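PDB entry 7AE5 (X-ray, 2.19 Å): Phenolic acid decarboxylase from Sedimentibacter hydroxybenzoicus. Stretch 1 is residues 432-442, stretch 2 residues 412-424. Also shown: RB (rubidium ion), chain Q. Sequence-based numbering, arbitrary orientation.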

# COMPACT_ATOMS: atom_id res chain seq x y z
N PRO C 432 21.41 0.45 -1.62
CA PRO C 432 22.16 0.79 -2.83
C PRO C 432 22.27 -0.42 -3.75
O PRO C 432 22.51 -1.54 -3.31
CB PRO C 432 23.53 1.23 -2.30
CG PRO C 432 23.28 1.62 -0.88
CD PRO C 432 22.17 0.73 -0.39
N GLY C 433 22.09 -0.17 -5.05
CA GLY C 433 22.13 -1.23 -6.03
C GLY C 433 20.83 -1.97 -6.24
O GLY C 433 20.73 -2.76 -7.18
N MET C 434 19.83 -1.75 -5.39
CA MET C 434 18.50 -2.32 -5.54
C MET C 434 17.51 -1.24 -5.94
O MET C 434 17.64 -0.08 -5.54
CB MET C 434 18.04 -3.01 -4.25
CG MET C 434 19.03 -4.00 -3.70
SD MET C 434 19.07 -5.53 -4.66
CE MET C 434 17.36 -6.04 -4.55
N HIS C 435 16.52 -1.63 -6.73
CA HIS C 435 15.49 -0.72 -7.21
C HIS C 435 14.14 -1.09 -6.63
O HIS C 435 13.84 -2.26 -6.37
CB HIS C 435 15.39 -0.74 -8.74
CG HIS C 435 16.16 0.35 -9.41
ND1 HIS C 435 16.58 0.25 -10.72
CD2 HIS C 435 16.59 1.55 -8.96
CE1 HIS C 435 17.24 1.35 -11.05
NE2 HIS C 435 17.26 2.16 -10.00
N THR C 436 13.33 -0.07 -6.40
CA THR C 436 11.89 -0.21 -6.32
C THR C 436 11.34 0.38 -7.61
O THR C 436 11.47 1.58 -7.86
CB THR C 436 11.32 0.50 -5.09
OG1 THR C 436 11.61 -0.27 -3.92
CG2 THR C 436 9.83 0.64 -5.23
N LYS C 437 10.77 -0.48 -8.46
CA LYS C 437 10.37 -0.07 -9.79
C LYS C 437 9.03 0.65 -9.76
O LYS C 437 8.18 0.40 -8.90
CB LYS C 437 10.28 -1.28 -10.73
CG LYS C 437 11.54 -2.13 -10.78
CD LYS C 437 12.68 -1.43 -11.47
CE LYS C 437 13.81 -2.40 -11.80
NZ LYS C 437 14.97 -1.72 -12.43
N MET C 438 8.84 1.55 -10.73
CA MET C 438 7.58 2.26 -10.90
C MET C 438 7.12 2.11 -12.34
O MET C 438 7.79 2.57 -13.27
CB MET C 438 7.72 3.75 -10.54
CG MET C 438 6.38 4.43 -10.32
SD MET C 438 6.45 6.21 -10.05
CE MET C 438 8.18 6.55 -10.31
N ILE C 439 5.98 1.45 -12.52
CA ILE C 439 5.34 1.29 -13.82
C ILE C 439 4.12 2.19 -13.87
O ILE C 439 3.29 2.16 -12.96
CB ILE C 439 4.95 -0.18 -14.08
CG1 ILE C 439 6.17 -1.09 -13.99
CG2 ILE C 439 4.26 -0.32 -15.42
CD1 ILE C 439 5.82 -2.56 -14.07
N ILE C 440 4.02 2.99 -14.93
CA ILE C 440 2.91 3.92 -15.10
C ILE C 440 2.21 3.57 -16.41
O ILE C 440 2.81 3.66 -17.49
CB ILE C 440 3.38 5.38 -15.10
CG1 ILE C 440 4.10 5.71 -13.80
CG2 ILE C 440 2.20 6.32 -15.29
CD1 ILE C 440 4.68 7.10 -13.76
N ASP C 441 0.94 3.18 -16.32
CA ASP C 441 0.15 2.79 -17.49
C ASP C 441 -0.68 3.99 -17.95
O ASP C 441 -1.87 4.12 -17.64
CB ASP C 441 -0.71 1.57 -17.17
CG ASP C 441 -1.67 1.22 -18.30
OD1 ASP C 441 -1.39 1.60 -19.45
OD2 ASP C 441 -2.69 0.56 -18.03
N ALA C 442 -0.03 4.86 -18.73
CA ALA C 442 -0.66 6.03 -19.33
C ALA C 442 -1.41 5.71 -20.61
O ALA C 442 -1.51 6.57 -21.50
CB ALA C 442 0.38 7.12 -19.58
RB RB Q . -4.27 3.90 -18.10
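Stretch 2, residues 412-424: KDVSIIENCPGMP

Two neighbouring strands of one chain can hold an antiparallel register over many residues and still absorb an irregularity, provided that the hydrogen-bonding pattern resumes beyond it. This pair from phenolic acid decarboxylase is a clear example. Stretch 1 is extended from Met434 to about Asp441. Stretch 2 runs the other way as a strand through Val414 to Glu418, turns a corner at Asn419, and is extended again through Cys420 and Pro421. The axes of the long strand and of 414-418 make an angle of 165° between their N-to-C directions and approach to 4.5 Å, and the two stretches together bury 991 Å².

At the start of stretch 1, Gly433 packs against the far end of stretch 2, its CA 3.9 Å from Pro424 N. Its phi of 86° and psi of -10° suit glycine, because a CB would be jammed against the preceding carbonyl. Gly422 is just as constrained, here by its neighbour: a CB on it would point toward stretch 1 and clash with Met434 C, His435 N and Gly433 O. Met434 pairs with Pro421, and although its CA-to-CB bond points away, the side chain curls back so that CE lies 3.4 Å from Asn419 OD1.

His435 forms a hydrogen-bonded pair with Cys420: His435 N donates to Cys420 O and Cys420 N to His435 O, both at 2.9 Å. The bare backbone of Gly422 lets its CA sit over one face of the imidazole, 3.7 Å from the ring centroid, in a CH-pi contact.

Between His435 and Lys437 the register slips by one residue, a beta bulge, next to the corner that stretch 2 turns at Asn419. Thr436 lies within this irregularity, its CA 3.1 Å from Ile417 O and its CG2 3.5 Å from Ile416 CG2. Lys437 restores the ladder, with Lys437 N to Ile417 O at 2.7 Å and Ile417 N to Lys437 O at 3.0 Å. Its side chain reaches back across the bulge, NZ donating to Pro421 O at 3.0 Å and, within its own strand, to His435 ND1 at 3.1 Å.

From here the pattern alternates regularly. Met438 faces Ile416 in a non-hydrogen-bonded pair, Met438 CG lying 3.5 Å from Ile416 CD1. Ile439 then exchanges hydrogen bonds with Ser415, at 2.9 Å from Ile439 N to Ser415 O and 2.8 Å from Ser415 N to Ile439 O; on the same face its CD1 meets Ile417 CD1 at 3.7 Å. Ile440 shares the Met438 face and pairs with Val414, more loosely, with Ile440 CG1 4.4 Å from Val414 CG2.

The last backbone hydrogen bond between the stretches comes at Asp441, whose N donates to Asp413 O at 2.7 Å. Here the rubidium ion joins the two stretches: Asp413 OD1 and OD2 and Asp441 O each bind RB at 2.5 Å. A water at 2.5 Å from RB donates to Asp441 OD2 at 2.6 Å, and ligands from elsewhere in the structure complete the site.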

# COMPACT_ATOMS: atom_id res chain seq x y z
N LYS C 412 -4.81 2.77 -9.93
CA LYS C 412 -4.60 1.48 -10.57
C LYS C 412 -3.59 1.49 -11.71
O LYS C 412 -3.04 0.43 -12.02
CB LYS C 412 -5.92 0.91 -11.10
CG LYS C 412 -6.61 1.74 -12.17
CD LYS C 412 -7.88 1.06 -12.66
CE LYS C 412 -8.86 0.82 -11.52
NZ LYS C 412 -10.05 0.02 -11.94
N ASP C 413 -3.31 2.63 -12.35
CA ASP C 413 -2.34 2.69 -13.44
C ASP C 413 -0.89 2.78 -12.97
O ASP C 413 0.01 2.79 -13.80
CB ASP C 413 -2.65 3.87 -14.38
CG ASP C 413 -3.69 3.55 -15.48
OD1 ASP C 413 -3.58 2.53 -16.18
OD2 ASP C 413 -4.61 4.38 -15.71
N VAL C 414 -0.64 2.85 -11.66
CA VAL C 414 0.71 3.05 -11.12
C VAL C 414 1.06 1.88 -10.22
O VAL C 414 0.37 1.63 -9.22
CB VAL C 414 0.82 4.38 -10.35
CG1 VAL C 414 2.20 4.52 -9.74
CG2 VAL C 414 0.53 5.56 -11.27
N SER C 415 2.16 1.20 -10.54
CA SER C 415 2.58 0.01 -9.81
C SER C 415 3.96 0.22 -9.20
O SER C 415 4.90 0.60 -9.91
CB SER C 415 2.60 -1.21 -10.73
OG SER C 415 1.28 -1.67 -10.96
N ILE C 416 4.08 -0.04 -7.91
CA ILE C 416 5.32 0.11 -7.15
C ILE C 416 5.78 -1.28 -6.74
O ILE C 416 5.09 -1.97 -5.98
CB ILE C 416 5.12 1.02 -5.93
CG1 ILE C 416 4.67 2.42 -6.36
CG2 ILE C 416 6.39 1.11 -5.12
CD1 ILE C 416 5.72 3.19 -7.11
N ILE C 417 6.95 -1.70 -7.22
CA ILE C 417 7.45 -3.06 -7.02
C ILE C 417 8.81 -2.99 -6.33
O ILE C 417 9.77 -2.45 -6.89
CB ILE C 417 7.56 -3.82 -8.35
CG1 ILE C 417 6.26 -3.69 -9.14
CG2 ILE C 417 7.88 -5.29 -8.10
CD1 ILE C 417 6.45 -3.71 -10.64
N GLU C 418 8.89 -3.55 -5.12
CA GLU C 418 10.07 -3.45 -4.29
C GLU C 418 11.05 -4.60 -4.54
O GLU C 418 10.69 -5.66 -5.07
CB GLU C 418 9.69 -3.44 -2.81
CG GLU C 418 8.82 -2.27 -2.39
CD GLU C 418 8.79 -2.08 -0.89
OE1 GLU C 418 9.48 -2.85 -0.18
OE2 GLU C 418 8.09 -1.16 -0.42
N ASN C 419 12.31 -4.37 -4.15
CA ASN C 419 13.35 -5.40 -4.12
C ASN C 419 13.61 -5.99 -5.51
O ASN C 419 13.82 -7.19 -5.66
CB ASN C 419 13.00 -6.50 -3.12
CG ASN C 419 14.23 -7.03 -2.41
OD1 ASN C 419 15.13 -6.28 -2.06
ND2 ASN C 419 14.26 -8.35 -2.20
N CYS C 420 13.62 -5.13 -6.51
CA CYS C 420 13.97 -5.48 -7.88
C CYS C 420 15.44 -5.15 -8.13
O CYS C 420 16.08 -4.46 -7.34
CB CYS C 420 13.07 -4.72 -8.85
SG CYS C 420 11.36 -5.27 -8.82
N PRO C 421 16.01 -5.64 -9.24
CA PRO C 421 17.41 -5.29 -9.53
C PRO C 421 17.55 -3.80 -9.80
O PRO C 421 16.65 -3.15 -10.33
CB PRO C 421 17.73 -6.11 -10.79
CG PRO C 421 16.71 -7.20 -10.81
CD PRO C 421 15.47 -6.58 -10.23
N GLY C 422 18.69 -3.25 -9.40
CA GLY C 422 18.97 -1.85 -9.61
C GLY C 422 20.40 -1.60 -10.04
O GLY C 422 21.15 -2.54 -10.31
N MET C 423 20.79 -0.33 -10.10
CA MET C 423 22.16 0.03 -10.40
C MET C 423 22.67 1.00 -9.34
O MET C 423 21.95 1.92 -8.94
CB MET C 423 22.28 0.67 -11.79
CG MET C 423 22.24 -0.33 -12.94
SD MET C 423 23.60 -1.52 -12.87
CE MET C 423 24.92 -0.60 -13.65
N PRO C 424 23.90 0.81 -8.86
CA PRO C 424 24.41 1.70 -7.81
C PRO C 424 24.55 3.14 -8.25
O PRO C 424 24.47 4.05 -7.41
CB PRO C 424 25.78 1.09 -7.46
CG PRO C 424 25.75 -0.30 -8.03
CD PRO C 424 24.86 -0.23 -9.23
O HOH W 1 -4.97 1.59 -18.56